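Local coordinates for protein xyloglucanase (Paenibacillus pabuli, PDB 2JEP) that hydrolyses xyloglucan of the plant cell wall as a family 5 glycoside hydrolase built on a TIM-barrel fold, at residues 231-242 against 304-312; 257-266 against 315-325. One frame throughout, in Å; residues are numbered along the deposited sequence.

Contact 2 is the buried one. It pairs two neighbouring parallel strands of the eight-stranded barrel, 259-265 and 319-324. Contact 1 lies further out, about 17 Å between its centre and that of the chain, against about 8 Å for contact 2. It packs helix 231-235 and the loop after it on helix 298-313, over those same strands. Each helix precedes its strand in the chain. The two contacts meet where Leu242 touches Tyr317 and Ile261, and where Met308 touches Val319. Contact 1 is mostly apolar interlocking with a watered polar rim. Contact 2 rests on backbone hydrogen bonds and ends in a polar cluster at the C-terminal strand ends.

Contact 1 (231-242 against 304-312); sequences IDYTVGNYGFTL and QFKSMYDKF
Ile231 and Val235 are the two knobs of this contact, and both fit hollows of segment 304-312, part of helix 298-313. Ile231 sinks among Gln304, Phe305, Ser307 and Met308. Ile231 CG1, held anti to the carbonyl carbon (chi1 -72°), lies 3.8 Å from Met308 CG. CD1 continues past it to the Phe305 ring. The other branch, Ile231 CG2, presses on Ser307 OG at 3.3 Å. One turn on, Val235 fills the hollow between Ser307, Met308, Lys311 and Phe312. In the Val235 conformer described, one of two modelled, Val235 CG1 is 3.4 Å from Met308 SD and CG2 faces Ser307. The helix axes run nearly parallel, 22° apart, so successive turns can interlock in this way.

Phe312 is the bump offered in return. Its CE2 and CZ meet the CG2 methyl of Thr234. Phe312 CE1 comes 3.8 Å from Phe240 CE2 and also touches Leu242.

Beside Ile231 the rim is polar. Gln304 NE2 donates to Asp232 OD1 at 2.9 Å, and the bond is fairly straight (162°). OD1 is met on its syn side but out of the carboxylate plane. One water bridges Asp232 N and Gln304 OE1. A second joins Asp232 OD1 to Ser307 OG, which itself donates to Gln304 O.

Both helices lie on the outside of the barrel. Ile231, Met308 and Phe312 reach inward to strand 259-265, and Met308 and Phe312 also touch Val319 of strand 319-324. Helix 193-211 borders segment 231-242, where Tyr196 touches Thr234 and Phe240.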
loop_
_atom_site.group_PDB
_atom_site.type_symbol
_atom_site.label_atom_id
_atom_site.label_comp_id
_atom_site.label_asym_id
_atom_site.label_seq_id
_atom_site.Cartn_x
_atom_site.Cartn_y
_atom_site.Cartn_z
ATOM N N ILE A 231 -8.634 0.100 -9.276
ATOM C CA ILE A 231 -9.584 1.222 -9.267
ATOM C C ILE A 231 -10.931 0.862 -9.907
ATOM O O ILE A 231 -11.979 1.031 -9.292
ATOM C CB ILE A 231 -8.966 2.471 -9.932
ATOM C CG1 ILE A 231 -7.888 3.073 -8.999
ATOM C CG2 ILE A 231 -10.038 3.510 -10.260
ATOM C CD1 ILE A 231 -7.057 4.212 -9.617
ATOM N N ASP A 232 -10.899 0.348 -11.122
ATOM C CA ASP A 232 -12.161 0.066 -11.824
ATOM C C ASP A 232 -13.023 -0.921 -11.052
ATOM O O ASP A 232 -14.249 -0.765 -10.972
ATOM C CB ASP A 232 -11.889 -0.528 -13.179
ATOM C CG ASP A 232 -11.422 0.497 -14.210
ATOM O OD1 ASP A 232 -11.467 1.711 -13.950
ATOM O OD2 ASP A 232 -11.048 0.029 -15.302
ATOM N N TYR A 233 -12.402 -1.938 -10.478
ATOM C CA TYR A 233 -13.177 -2.955 -9.759
ATOM C C TYR A 233 -13.611 -2.521 -8.357
ATOM O O TYR A 233 -14.412 -3.212 -7.734
ATOM C CB TYR A 233 -12.420 -4.291 -9.691
ATOM C CG TYR A 233 -12.210 -4.971 -11.032
ATOM C CD1 TYR A 233 -13.208 -4.959 -12.001
ATOM C CD2 TYR A 233 -11.027 -5.615 -11.335
ATOM C CE1 TYR A 233 -13.034 -5.587 -13.211
ATOM C CE2 TYR A 233 -10.847 -6.249 -12.554
ATOM C CZ TYR A 233 -11.853 -6.219 -13.481
ATOM O OH TYR A 233 -11.679 -6.854 -14.712
ATOM N N THR A 234 -13.080 -1.403 -7.878
ATOM C CA THR A 234 -13.452 -0.803 -6.609
ATOM C C THR A 234 -14.532 0.265 -6.782
ATOM O O THR A 234 -15.450 0.358 -5.967
ATOM C CB THR A 234 -12.208 -0.243 -5.891
ATOM O OG1 THR A 234 -11.222 -1.278 -5.801
ATOM C CG2 THR A 234 -12.537 0.265 -4.519
ATOM N N VAL A 235 -14.423 1.074 -7.835
ATOM C CA VAL A 235 -15.418 2.130 -8.039
ATOM C C VAL A 235 -16.633 1.667 -8.832
ATOM O O VAL A 235 -17.711 2.233 -8.666
ATOM C CB VAL A 235 -14.838 3.411 -8.702
ATOM C CG1 VAL A 235 -13.687 3.958 -7.858
ATOM C CG2 VAL A 235 -14.436 3.158 -10.177
ATOM N N GLY A 236 -16.478 0.668 -9.674
ATOM C CA GLY A 236 -17.591 0.211 -10.492
ATOM C C GLY A 236 -18.539 -0.704 -9.753
ATOM O O GLY A 236 -18.377 -0.981 -8.568
ATOM N N ASN A 237 -19.556 -1.181 -10.469
ATOM C CA ASN A 237 -20.607 -1.982 -9.841
ATOM C C ASN A 237 -20.269 -3.460 -9.874
ATOM O O ASN A 237 -20.909 -4.254 -10.569
ATOM C CB ASN A 237 -21.955 -1.708 -10.529
ATOM C CG ASN A 237 -23.106 -2.352 -9.804
ATOM O OD1 ASN A 237 -23.008 -2.657 -8.608
ATOM N ND2 ASN A 237 -24.202 -2.568 -10.512
ATOM N N TYR A 238 -19.239 -3.844 -9.122
ATOM C CA TYR A 238 -18.703 -5.198 -9.128
ATOM C C TYR A 238 -18.825 -5.917 -7.807
ATOM O O TYR A 238 -18.507 -7.113 -7.723
ATOM C CB TYR A 238 -17.218 -5.188 -9.528
ATOM C CG TYR A 238 -16.987 -4.727 -10.956
ATOM C CD1 TYR A 238 -17.141 -5.611 -12.019
ATOM C CD2 TYR A 238 -16.630 -3.412 -11.232
ATOM C CE1 TYR A 238 -16.918 -5.192 -13.336
ATOM C CE2 TYR A 238 -16.389 -2.989 -12.543
ATOM C CZ TYR A 238 -16.546 -3.880 -13.591
ATOM O OH TYR A 238 -16.294 -3.429 -14.878
ATOM N N GLY A 239 -19.308 -5.219 -6.792
ATOM C CA GLY A 239 -19.532 -5.847 -5.500
ATOM C C GLY A 239 -18.870 -5.207 -4.295
ATOM O O GLY A 239 -19.141 -5.619 -3.167
ATOM N N PHE A 240 -18.002 -4.209 -4.492
ATOM C CA PHE A 240 -17.390 -3.578 -3.311
ATOM C C PHE A 240 -18.467 -2.952 -2.428
ATOM O O PHE A 240 -19.378 -2.310 -2.931
ATOM C CB PHE A 240 -16.404 -2.484 -3.738
ATOM C CG PHE A 240 -15.670 -1.825 -2.590
ATOM C CD1 PHE A 240 -14.714 -2.511 -1.873
ATOM C CD2 PHE A 240 -15.971 -0.535 -2.203
ATOM C CE1 PHE A 240 -14.041 -1.885 -0.838
ATOM C CE2 PHE A 240 -15.318 0.067 -1.143
ATOM C CZ PHE A 240 -14.355 -0.608 -0.469
ATOM N N THR A 241 -18.336 -3.128 -1.114
ATOM C CA THR A 241 -19.150 -2.427 -0.150
ATOM C C THR A 241 -18.287 -1.743 0.894
ATOM O O THR A 241 -17.217 -2.240 1.249
ATOM C CB THR A 241 -20.202 -3.324 0.525
ATOM O OG1 THR A 241 -19.548 -4.357 1.257
ATOM C CG2 THR A 241 -21.170 -3.920 -0.509
ATOM N N LEU A 242 -18.751 -0.603 1.376
ATOM C CA LEU A 242 -18.064 0.111 2.443
ATOM C C LEU A 242 -18.416 -0.525 3.786
ATOM O O LEU A 242 -19.576 -0.818 4.055
ATOM C CB LEU A 242 -18.454 1.594 2.437
ATOM C CG LEU A 242 -17.868 2.369 1.253
ATOM C CD1 LEU A 242 -18.700 3.626 1.005
ATOM C CD2 LEU A 242 -16.378 2.681 1.457
ATOM N N GLN A 304 -8.986 7.768 -14.310
ATOM C CA GLN A 304 -8.868 6.818 -13.231
ATOM C C GLN A 304 -8.944 7.491 -11.870
ATOM O O GLN A 304 -9.693 7.078 -10.983
ATOM C CB GLN A 304 -7.560 6.038 -13.377
ATOM C CG GLN A 304 -7.576 5.049 -14.510
ATOM C CD GLN A 304 -8.344 3.822 -14.176
ATOM O OE1 GLN A 304 -7.915 3.059 -13.298
ATOM N NE2 GLN A 304 -9.471 3.635 -14.824
ATOM N N PHE A 305 -8.103 8.488 -11.646
ATOM C CA PHE A 305 -8.067 9.112 -10.330
ATOM C C PHE A 305 -9.328 9.921 -10.072
ATOM O O PHE A 305 -9.842 9.923 -8.936
ATOM C CB PHE A 305 -6.800 9.944 -10.133
ATOM C CG PHE A 305 -5.552 9.138 -9.814
ATOM C CD1 PHE A 305 -5.443 7.792 -10.140
ATOM C CD2 PHE A 305 -4.473 9.751 -9.199
ATOM C CE1 PHE A 305 -4.287 7.091 -9.855
ATOM C CE2 PHE A 305 -3.298 9.056 -8.918
ATOM C CZ PHE A 305 -3.220 7.715 -9.248
ATOM N N LYS A 306 -9.884 10.555 -11.103
ATOM C CA LYS A 306 -11.145 11.255 -10.888
ATOM C C LYS A 306 -12.218 10.272 -10.416
ATOM O O LYS A 306 -13.063 10.634 -9.595
ATOM C CB LYS A 306 -11.611 11.988 -12.139
ATOM C CG LYS A 306 -12.843 12.846 -11.860
ATOM C CD LYS A 306 -13.178 13.738 -13.040
ATOM C CE LYS A 306 -14.292 14.700 -12.684
ATOM N NZ LYS A 306 -15.597 13.998 -12.526
ATOM N N SER A 307 -12.190 9.032 -10.893
ATOM C CA SER A 307 -13.232 8.085 -10.501
ATOM C C SER A 307 -13.156 7.755 -9.010
ATOM O O SER A 307 -14.197 7.569 -8.365
ATOM C CB SER A 307 -13.205 6.839 -11.372
ATOM O OG SER A 307 -12.161 5.932 -11.056
ATOM N N MET A 308 -11.942 7.701 -8.448
ATOM C CA MET A 308 -11.793 7.472 -7.019
ATOM C C MET A 308 -12.257 8.685 -6.217
ATOM O O MET A 308 -12.874 8.550 -5.158
ATOM C CB MET A 308 -10.329 7.136 -6.666
ATOM C CG MET A 308 -9.852 5.794 -7.170
ATOM S SD MET A 308 -10.645 4.377 -6.348
ATOM C CE MET A 308 -9.857 4.422 -4.711
ATOM N N TYR A 309 -11.958 9.881 -6.714
ATOM C CA TYR A 309 -12.421 11.108 -6.078
ATOM C C TYR A 309 -13.947 11.148 -6.031
ATOM O O TYR A 309 -14.565 11.382 -4.973
ATOM C CB TYR A 309 -11.857 12.318 -6.831
ATOM C CG TYR A 309 -12.416 13.612 -6.316
ATOM C CD1 TYR A 309 -11.856 14.227 -5.216
ATOM C CD2 TYR A 309 -13.507 14.215 -6.943
ATOM C CE1 TYR A 309 -12.359 15.410 -4.729
ATOM C CE2 TYR A 309 -14.041 15.397 -6.442
ATOM C CZ TYR A 309 -13.455 15.989 -5.358
ATOM O OH TYR A 309 -14.011 17.167 -4.869
ATOM N N ASP A 310 -14.561 10.906 -7.183
ATOM C CA ASP A 310 -16.016 11.008 -7.291
ATOM C C ASP A 310 -16.730 9.969 -6.406
ATOM O O ASP A 310 -17.768 10.258 -5.809
ATOM C CB ASP A 310 -16.439 10.806 -8.733
ATOM C CG ASP A 310 -16.122 11.987 -9.631
ATOM O OD1 ASP A 310 -15.860 13.095 -9.141
ATOM O OD2 ASP A 310 -16.145 11.789 -10.861
ATOM N N LYS A 311 -16.194 8.756 -6.328
ATOM C CA LYS A 311 -16.864 7.680 -5.612
ATOM C C LYS A 311 -16.634 7.765 -4.107
ATOM O O LYS A 311 -17.548 7.507 -3.335
ATOM C CB LYS A 311 -16.424 6.312 -6.143
ATOM C CG LYS A 311 -17.132 5.116 -5.520
ATOM C CD LYS A 311 -18.649 5.146 -5.663
ATOM C CE LYS A 311 -19.112 5.128 -7.110
ATOM N NZ LYS A 311 -20.592 5.012 -7.196
ATOM N N PHE A 312 -15.406 8.094 -3.700
ATOM C CA PHE A 312 -15.004 7.974 -2.305
ATOM C C PHE A 312 -14.671 9.283 -1.636
ATOM O O PHE A 312 -15.193 9.564 -0.556
ATOM C CB PHE A 312 -13.852 6.973 -2.166
ATOM C CG PHE A 312 -14.205 5.607 -2.642
ATOM C CD1 PHE A 312 -15.200 4.886 -1.997
ATOM C CD2 PHE A 312 -13.548 5.029 -3.718
ATOM C CE1 PHE A 312 -15.550 3.658 -2.431
ATOM C CE2 PHE A 312 -13.907 3.766 -4.150
ATOM C CZ PHE A 312 -14.897 3.085 -3.495
HETATM O O HOH W 1 -8.618 0.436 -12.883
HETATM O O HOH W 2 -12.648 3.977 -13.065
HETATM O O HOH W 3 -20.395 1.845 -8.312
#

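Contact 2 (257-266 against 315-325); sequences KRIMISAHYY and QGYPVVIGEFG. With EDO (1,2-ethanediol), chain D.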
loop_
_atom_site.group_PDB
_atom_site.type_symbol
_atom_site.label_atom_id
_atom_site.label_comp_id
_atom_site.label_asym_id
_atom_site.label_seq_id
_atom_site.Cartn_x
_atom_site.Cartn_y
_atom_site.Cartn_z
ATOM N N LYS A 257 -15.898 10.012 8.637
ATOM C CA LYS A 257 -15.378 8.650 8.522
ATOM C C LYS A 257 -14.028 8.548 9.214
ATOM O O LYS A 257 -13.305 9.542 9.319
ATOM C CB LYS A 257 -15.187 8.263 7.052
ATOM C CG LYS A 257 -16.328 8.645 6.120
ATOM C CD LYS A 257 -17.620 7.989 6.514
ATOM C CE LYS A 257 -18.738 8.294 5.519
ATOM N NZ LYS A 257 -19.231 9.697 5.623
ATOM N N ARG A 258 -13.695 7.347 9.683
ATOM C CA ARG A 258 -12.301 7.051 10.044
ATOM C C ARG A 258 -11.836 5.813 9.276
ATOM O O ARG A 258 -11.059 4.976 9.774
ATOM C CB ARG A 258 -12.097 6.876 11.557
ATOM C CG ARG A 258 -12.120 8.217 12.316
ATOM C CD ARG A 258 -10.921 9.085 11.965
ATOM N NE ARG A 258 -10.887 10.330 12.727
ATOM C CZ ARG A 258 -11.616 11.408 12.419
ATOM N NH1 ARG A 258 -12.410 11.460 11.351
ATOM N NH2 ARG A 258 -11.550 12.466 13.203
ATOM N N ILE A 259 -12.332 5.726 8.039
ATOM C CA ILE A 259 -11.916 4.687 7.101
ATOM C C ILE A 259 -11.426 5.365 5.835
ATOM O O ILE A 259 -11.993 6.360 5.395
ATOM C CB ILE A 259 -13.051 3.692 6.806
ATOM C CG1 ILE A 259 -13.421 2.945 8.088
ATOM C CG2 ILE A 259 -12.639 2.701 5.700
ATOM C CD1 ILE A 259 -14.654 2.133 7.961
ATOM N N MET A 260 -10.321 4.849 5.300
ATOM C CA MET A 260 -9.718 5.315 4.047
ATOM C C MET A 260 -9.771 4.155 3.053
ATOM O O MET A 260 -9.799 2.993 3.470
ATOM C CB MET A 260 -8.240 5.656 4.236
ATOM C CG MET A 260 -7.906 6.527 5.399
ATOM S SD MET A 260 -6.124 6.699 5.574
ATOM C CE MET A 260 -5.997 8.272 6.475
ATOM N N ILE A 261 -9.722 4.470 1.758
ATOM C CA ILE A 261 -9.812 3.463 0.702
ATOM C C ILE A 261 -8.490 3.375 -0.054
ATOM O O ILE A 261 -7.916 4.385 -0.443
ATOM C CB ILE A 261 -10.937 3.789 -0.296
ATOM C CG1 ILE A 261 -12.269 4.067 0.424
ATOM C CG2 ILE A 261 -11.136 2.659 -1.295
ATOM C CD1 ILE A 261 -12.769 2.929 1.328
ATOM N N SER A 262 -8.012 2.139 -0.223
ATOM C CA SER A 262 -6.751 1.857 -0.904
ATOM C C SER A 262 -6.948 1.478 -2.352
ATOM O O SER A 262 -7.863 0.739 -2.643
ATOM C CB SER A 262 -6.101 0.676 -0.215
ATOM O OG SER A 262 -5.019 0.154 -0.943
ATOM N N ALA A 263 -6.078 1.984 -3.236
ATOM C CA ALA A 263 -5.913 1.425 -4.584
ATOM C C ALA A 263 -4.434 1.531 -4.926
ATOM O O ALA A 263 -3.692 2.331 -4.302
ATOM C CB ALA A 263 -6.788 2.168 -5.651
ATOM N N HIS A 264 -3.992 0.690 -5.868
ATOM C CA HIS A 264 -2.622 0.714 -6.374
ATOM C C HIS A 264 -2.635 1.064 -7.853
ATOM O O HIS A 264 -3.617 0.800 -8.523
ATOM C CB HIS A 264 -1.937 -0.639 -6.154
ATOM C CG HIS A 264 -1.723 -0.985 -4.711
ATOM N ND1 HIS A 264 -1.292 -2.227 -4.289
ATOM C CD2 HIS A 264 -1.966 -0.267 -3.586
ATOM C CE1 HIS A 264 -1.222 -2.227 -2.960
ATOM N NE2 HIS A 264 -1.616 -1.047 -2.506
ATOM N N TYR A 265 -1.549 1.644 -8.350
ATOM C CA TYR A 265 -1.548 2.143 -9.721
ATOM C C TYR A 265 -0.208 1.917 -10.399
ATOM O O TYR A 265 0.801 2.504 -10.006
ATOM C CB TYR A 265 -1.878 3.630 -9.741
ATOM C CG TYR A 265 -2.237 4.155 -11.109
ATOM C CD1 TYR A 265 -3.495 3.933 -11.633
ATOM C CD2 TYR A 265 -1.306 4.818 -11.913
ATOM C CE1 TYR A 265 -3.823 4.400 -12.901
ATOM C CE2 TYR A 265 -1.640 5.276 -13.168
ATOM C CZ TYR A 265 -2.896 5.065 -13.648
ATOM O OH TYR A 265 -3.268 5.515 -14.904
ATOM N N TYR A 266 -0.223 1.080 -11.433
ATOM C CA TYR A 266 0.953 0.777 -12.226
ATOM C C TYR A 266 0.576 0.740 -13.717
ATOM O O TYR A 266 1.166 -0.027 -14.484
ATOM C CB TYR A 266 1.539 -0.565 -11.816
ATOM C CG TYR A 266 2.084 -0.681 -10.395
ATOM C CD1 TYR A 266 3.362 -0.278 -10.097
ATOM C CD2 TYR A 266 1.337 -1.248 -9.390
ATOM C CE1 TYR A 266 3.896 -0.473 -8.842
ATOM C CE2 TYR A 266 1.853 -1.438 -8.128
ATOM C CZ TYR A 266 3.125 -1.029 -7.847
ATOM O OH TYR A 266 3.716 -1.259 -6.625
ATOM N N GLN A 315 -17.407 11.481 -0.555
ATOM C CA GLN A 315 -18.265 10.918 0.499
ATOM C C GLN A 315 -17.591 10.944 1.859
ATOM O O GLN A 315 -18.135 10.414 2.839
ATOM C CB GLN A 315 -18.669 9.494 0.130
ATOM C CG GLN A 315 -19.359 9.346 -1.238
ATOM C CD GLN A 315 -20.465 10.361 -1.493
ATOM O OE1 GLN A 315 -20.366 11.204 -2.394
ATOM N NE2 GLN A 315 -21.519 10.280 -0.705
ATOM N N GLY A 316 -16.394 11.522 1.922
ATOM C CA GLY A 316 -15.691 11.679 3.184
ATOM C C GLY A 316 -14.644 10.611 3.486
ATOM O O GLY A 316 -14.074 10.593 4.579
ATOM N N TYR A 317 -14.346 9.747 2.515
ATOM C CA TYR A 317 -13.298 8.735 2.686
ATOM C C TYR A 317 -12.009 9.212 2.013
ATOM O O TYR A 317 -11.986 9.374 0.793
ATOM C CB TYR A 317 -13.712 7.412 2.046
ATOM C CG TYR A 317 -14.946 6.790 2.642
ATOM C CD1 TYR A 317 -14.852 5.963 3.742
ATOM C CD2 TYR A 317 -16.211 7.016 2.104
ATOM C CE1 TYR A 317 -15.960 5.394 4.321
ATOM C CE2 TYR A 317 -17.339 6.437 2.670
ATOM C CZ TYR A 317 -17.209 5.611 3.772
ATOM O OH TYR A 317 -18.306 5.013 4.334
ATOM N N PRO A 318 -10.946 9.411 2.792
ATOM C CA PRO A 318 -9.661 9.615 2.125
ATOM C C PRO A 318 -9.310 8.415 1.244
ATOM O O PRO A 318 -9.686 7.290 1.549
ATOM C CB PRO A 318 -8.669 9.712 3.293
ATOM C CG PRO A 318 -9.498 10.128 4.470
ATOM C CD PRO A 318 -10.807 9.413 4.256
ATOM N N VAL A 319 -8.586 8.678 0.170
ATOM C CA VAL A 319 -8.048 7.637 -0.698
ATOM C C VAL A 319 -6.533 7.681 -0.610
ATOM O O VAL A 319 -5.928 8.756 -0.644
ATOM C CB VAL A 319 -8.524 7.828 -2.148
ATOM C CG1 VAL A 319 -7.793 6.903 -3.122
ATOM C CG2 VAL A 319 -10.035 7.582 -2.223
ATOM N N VAL A 320 -5.954 6.490 -0.453
ATOM C CA VAL A 320 -4.517 6.314 -0.488
ATOM C C VAL A 320 -4.160 5.456 -1.695
ATOM O O VAL A 320 -4.592 4.295 -1.773
ATOM C CB VAL A 320 -4.012 5.644 0.821
ATOM C CG1 VAL A 320 -2.490 5.423 0.767
ATOM C CG2 VAL A 320 -4.401 6.487 2.052
ATOM N N ILE A 321 -3.393 6.036 -2.614
ATOM C CA ILE A 321 -2.848 5.284 -3.719
ATOM C C ILE A 321 -1.569 4.673 -3.139
ATOM O O ILE A 321 -0.470 5.255 -3.177
ATOM C CB ILE A 321 -2.572 6.155 -4.950
ATOM C CG1 ILE A 321 -3.858 6.883 -5.388
ATOM C CG2 ILE A 321 -1.968 5.305 -6.071
ATOM C CD1 ILE A 321 -5.055 6.011 -5.777
ATOM N N GLY A 322 -1.739 3.521 -2.506
ATOM C CA GLY A 322 -0.723 2.969 -1.627
ATOM C C GLY A 322 0.538 2.476 -2.274
ATOM O O GLY A 322 1.516 2.239 -1.582
ATOM N N GLU A 323 0.493 2.295 -3.596
ATOM C CA GLU A 323 1.683 1.959 -4.397
ATOM C C GLU A 323 1.518 2.552 -5.778
ATOM O O GLU A 323 0.445 2.474 -6.368
ATOM C CB GLU A 323 1.830 0.443 -4.588
ATOM C CG GLU A 323 1.945 -0.362 -3.312
ATOM C CD GLU A 323 2.072 -1.854 -3.514
ATOM O OE1 GLU A 323 2.339 -2.273 -4.659
ATOM O OE2 GLU A 323 1.921 -2.586 -2.505
ATOM N N PHE A 324 2.611 3.117 -6.296
ATOM C CA PHE A 324 2.719 3.460 -7.701
ATOM C C PHE A 324 4.220 3.523 -8.023
ATOM O O PHE A 324 5.045 3.715 -7.130
ATOM C CB PHE A 324 2.055 4.803 -8.036
ATOM C CG PHE A 324 2.827 6.003 -7.549
ATOM C CD1 PHE A 324 2.658 6.469 -6.277
ATOM C CD2 PHE A 324 3.692 6.688 -8.386
ATOM C CE1 PHE A 324 3.388 7.551 -5.823
ATOM C CE2 PHE A 324 4.400 7.767 -7.933
ATOM C CZ PHE A 324 4.265 8.202 -6.662
ATOM N N GLY A 325 4.565 3.450 -9.305
ATOM C CA GLY A 325 5.944 3.588 -9.733
ATOM C C GLY A 325 6.201 2.874 -11.039
ATOM O O GLY A 325 5.316 2.189 -11.590
HETATM C C1 EDO D . -11.432 11.871 17.131
HETATM O O1 EDO D . -10.627 10.739 17.489
HETATM C C2 EDO D . -10.512 13.087 16.999
HETATM O O2 EDO D . -9.829 13.058 15.727
HETATM O O HOH W 4 -15.075 11.994 6.730
HETATM O O HOH W 5 -20.694 10.829 3.452
#
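Glu323 rises between His264 and Tyr266 at the C-terminal ends of two parallel strands. Glu323 CB faces the Tyr266 hydroxyl, 3.3 Å from Tyr266 OH. Glu323 CG, anti to the carbonyl carbon (chi1 -59°), stands over the centre of the His264 ring, a CH-pi contact of 3.7 Å from CG to the ring centroid. Glu323 CD stays over the same ring, 3.4 Å from His264 CE1, and the carboxylate is stacked on the imidazole with the planes 21° apart. At the tip the oxygens part. Glu323 OE1 accepts from Tyr266 OH at 2.6 Å on its anti side, at the edge of the tyrosine ring. OE2 lies near His264 CE1 and forms a salt bridge with Arg87. A phenylalanine in place of Tyr266 removes the hydroxyl and its bond to OE1; this oxygen would probably lack its mate, and the carboxylate would be held mainly by Arg87 and the His264 stack.

Toward the N-terminal ends of the strands the pairing is regular. Ile261 N donates to Pro318 O at 2.8 Å, Val320 N to Ile261 O, and Ala263 N to Val320 O. The next bond, Gly322 N to Ala263 O, is bent (135°), beside the inverse gamma turn centred on Ile321. Tyr265 N then donates to Glu323 O. At the far end Lys257, in one of two modelled conformers, lays its CG over the Tyr317 ring.

His264 ND1 bonds Glu182. Glutamates at the ends of the fourth and seventh barrel strands are the catalytic pair of family 5, and Glu182 and Glu323 are consistent with those places. Strand 222-225 hydrogen-bonds to 259-265 on the flank away from 319-324, strand 357-362 follows 319-324, and helix 298-313 covers Tyr265 and Val319 outside. Helix 35-42 packs on Met260 and Pro318.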